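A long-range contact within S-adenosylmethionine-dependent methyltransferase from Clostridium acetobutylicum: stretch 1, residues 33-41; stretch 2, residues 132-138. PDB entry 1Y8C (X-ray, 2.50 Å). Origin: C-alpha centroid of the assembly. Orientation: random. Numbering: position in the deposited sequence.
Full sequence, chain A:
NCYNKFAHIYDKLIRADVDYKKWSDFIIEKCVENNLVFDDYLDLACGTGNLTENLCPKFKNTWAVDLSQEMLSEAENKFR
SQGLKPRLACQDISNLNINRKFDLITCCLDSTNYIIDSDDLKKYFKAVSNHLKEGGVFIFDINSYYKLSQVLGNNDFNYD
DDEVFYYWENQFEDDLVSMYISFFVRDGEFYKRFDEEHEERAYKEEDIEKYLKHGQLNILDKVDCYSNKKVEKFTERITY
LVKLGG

Stretch 1, residues 33-41: ENNLVFDDY
Stretch 2, residues 132-138: LKEGGVF

Contacts made largely by side chains can tie a loop to a distant turn without any backbone hydrogen bond between them, and the contact between residues 33-41 and 132-138, 238 Å² of buried surface in all, is a compact example: a greasy patch at one end, a salt bridge at the other.

Stretch 1 is mostly irregular, entering a strand only at Asp-40 and Tyr-41. Near its start, Asn-34 (phi/psi -113/25, chi1 m) points its CB toward stretch 2, where it lies 4.1 Å from CG2 of Val-137; its ND2 is hydrogen-bonded elsewhere in the structure. Asn-35 follows with positive backbone angles (44/35) and makes no contact. Leu-36 (-66/143) leaves its backbone sideways, but chi1 t and an off-well chi2 of 98° bring its end nearer, so that CD1 sits 3.9 Å from CG2 of Val-137 and 4.4 Å from CA of Gly-136. Val-137, an extended strand residue (-118/144, chi1 t), points toward this loop, and its branched side chain suits the buried apolar spot. The CA atoms of Leu-36 and Gly-136 are 7.0 Å apart; with Asp-40 nearest Lys-133, the stretches run in roughly opposite senses.

The facing turn is type II, from Lys-133 (-70/157) to Gly-136, closed by Gly-136 N to Lys-133 O at 2.8 Å. Glu-134 (-65/130) leads into Gly-135 (88/3), whose angles call for glycine; at Gly-136 (-84/163) a CB would clash with Lys-133 O.

Beyond Val-37 (-99/116) and Phe-38 (-74/56), which stay clear, Asp-39 (-91/-58) N donates a hydrogen bond to Val-37 O at 2.7 Å. Asp-39 CB approaches Lys-133 NZ at 3.9 Å. Buried Asp-40 (-123/127, chi1 m, chi2 -69°) completes the link: its OD2 accepts a hydrogen bond from Lys-133 NZ at 2.6 Å, within a salt bridge that offsets its charge. Lys-133, extended (chi1 m, then t, t, t), and the Asp-40 side chain together bridge the 9.0 Å between Asp-40 CA and Lys-133 CA.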

# COMPACT_ATOMS: atom_id res chain seq x y z
N GLU A 33 1.65 21.20 0.64
CA GLU A 33 1.10 21.89 1.79
C GLU A 33 2.04 21.79 2.99
O GLU A 33 1.84 22.46 4.00
CB GLU A 33 -0.26 21.31 2.18
CG GLU A 33 -1.38 21.55 1.18
CD GLU A 33 -2.64 20.76 1.53
OE1 GLU A 33 -2.89 20.55 2.75
OE2 GLU A 33 -3.37 20.36 0.59
N ASN A 34 3.05 20.94 2.89
CA ASN A 34 4.00 20.75 3.99
C ASN A 34 5.41 21.25 3.66
O ASN A 34 6.40 20.80 4.24
CB ASN A 34 4.04 19.27 4.38
CG ASN A 34 2.81 18.86 5.19
OD1 ASN A 34 2.69 19.18 6.38
ND2 ASN A 34 1.89 18.15 4.55
N ASN A 35 5.47 22.20 2.72
CA ASN A 35 6.73 22.80 2.29
C ASN A 35 7.82 21.75 2.07
O ASN A 35 9.00 22.00 2.32
CB ASN A 35 7.20 23.81 3.33
CG ASN A 35 6.10 24.77 3.76
OD1 ASN A 35 5.39 25.32 2.92
ND2 ASN A 35 5.97 24.98 5.07
N LEU A 36 7.42 20.59 1.58
CA LEU A 36 8.36 19.50 1.36
C LEU A 36 9.39 19.79 0.28
O LEU A 36 9.08 20.42 -0.74
CB LEU A 36 7.61 18.22 1.00
CG LEU A 36 8.35 16.89 1.14
CD1 LEU A 36 7.96 16.25 2.45
CD2 LEU A 36 8.00 15.96 -0.01
N VAL A 37 10.61 19.32 0.50
CA VAL A 37 11.66 19.48 -0.48
C VAL A 37 11.72 18.15 -1.22
O VAL A 37 12.03 17.12 -0.63
CB VAL A 37 13.00 19.74 0.18
CG1 VAL A 37 14.06 19.90 -0.88
CG2 VAL A 37 12.92 20.98 1.06
N PHE A 38 11.42 18.18 -2.51
CA PHE A 38 11.39 16.95 -3.30
C PHE A 38 12.74 16.33 -3.66
O PHE A 38 13.03 16.08 -4.83
CB PHE A 38 10.55 17.17 -4.56
CG PHE A 38 9.11 17.52 -4.27
CD1 PHE A 38 8.77 18.78 -3.78
CD2 PHE A 38 8.10 16.58 -4.43
CE1 PHE A 38 7.45 19.10 -3.46
CE2 PHE A 38 6.78 16.89 -4.11
CZ PHE A 38 6.46 18.15 -3.63
N ASP A 39 13.55 16.04 -2.65
CA ASP A 39 14.84 15.43 -2.89
C ASP A 39 14.81 13.91 -2.87
O ASP A 39 15.17 13.27 -3.86
CB ASP A 39 15.87 15.92 -1.89
CG ASP A 39 16.36 17.32 -2.20
OD1 ASP A 39 16.57 17.61 -3.40
OD2 ASP A 39 16.53 18.12 -1.26
N ASP A 40 14.37 13.34 -1.75
CA ASP A 40 14.36 11.88 -1.62
C ASP A 40 13.02 11.24 -1.30
O ASP A 40 12.34 11.59 -0.33
CB ASP A 40 15.42 11.48 -0.60
CG ASP A 40 16.81 11.90 -1.03
OD1 ASP A 40 17.33 11.31 -2.01
OD2 ASP A 40 17.37 12.84 -0.41
N TYR A 41 12.68 10.26 -2.14
CA TYR A 41 11.43 9.52 -2.05
C TYR A 41 11.58 8.00 -1.93
O TYR A 41 12.26 7.36 -2.73
CB TYR A 41 10.56 9.84 -3.28
CG TYR A 41 9.37 8.92 -3.45
CD1 TYR A 41 8.42 8.77 -2.42
CD2 TYR A 41 9.18 8.19 -4.63
CE1 TYR A 41 7.32 7.93 -2.57
CE2 TYR A 41 8.08 7.34 -4.78
CZ TYR A 41 7.15 7.22 -3.74
OH TYR A 41 6.07 6.39 -3.88
N LEU A 132 13.07 8.80 8.10
CA LEU A 132 12.46 10.08 7.75
C LEU A 132 13.36 11.28 8.03
O LEU A 132 13.92 11.41 9.12
CB LEU A 132 11.16 10.27 8.53
CG LEU A 132 9.88 9.69 7.95
CD1 LEU A 132 8.75 9.97 8.94
CD2 LEU A 132 9.59 10.33 6.59
N LYS A 133 13.49 12.17 7.06
CA LYS A 133 14.29 13.36 7.29
C LYS A 133 13.50 14.19 8.27
O LYS A 133 12.28 14.03 8.38
CB LYS A 133 14.51 14.16 6.01
CG LYS A 133 15.46 13.48 5.05
CD LYS A 133 15.48 14.18 3.72
CE LYS A 133 16.56 13.58 2.83
NZ LYS A 133 16.71 14.34 1.57
N GLU A 134 14.18 15.06 8.99
CA GLU A 134 13.49 15.93 9.92
C GLU A 134 12.65 16.80 8.99
O GLU A 134 13.16 17.34 8.00
CB GLU A 134 14.49 16.79 10.68
CG GLU A 134 13.91 17.49 11.88
CD GLU A 134 13.69 16.55 13.05
OE1 GLU A 134 14.65 15.86 13.44
OE2 GLU A 134 12.56 16.52 13.59
N GLY A 135 11.36 16.91 9.29
CA GLY A 135 10.48 17.70 8.45
C GLY A 135 9.91 16.88 7.31
O GLY A 135 9.19 17.40 6.47
N GLY A 136 10.23 15.59 7.29
CA GLY A 136 9.73 14.73 6.23
C GLY A 136 8.32 14.21 6.53
O GLY A 136 7.88 14.25 7.68
N VAL A 137 7.63 13.72 5.50
CA VAL A 137 6.28 13.20 5.66
C VAL A 137 6.16 11.73 5.32
O VAL A 137 6.84 11.23 4.42
CB VAL A 137 5.28 14.01 4.79
CG1 VAL A 137 3.88 13.45 4.93
CG2 VAL A 137 5.29 15.47 5.20
N PHE A 138 5.31 11.02 6.06
CA PHE A 138 5.06 9.60 5.84
C PHE A 138 3.57 9.38 5.60
O PHE A 138 2.73 9.68 6.46
CB PHE A 138 5.52 8.77 7.06
CG PHE A 138 5.09 7.32 7.01
CD1 PHE A 138 5.07 6.62 5.80
CD2 PHE A 138 4.73 6.64 8.18
CE1 PHE A 138 4.70 5.26 5.74
CE2 PHE A 138 4.36 5.29 8.15
CZ PHE A 138 4.34 4.59 6.92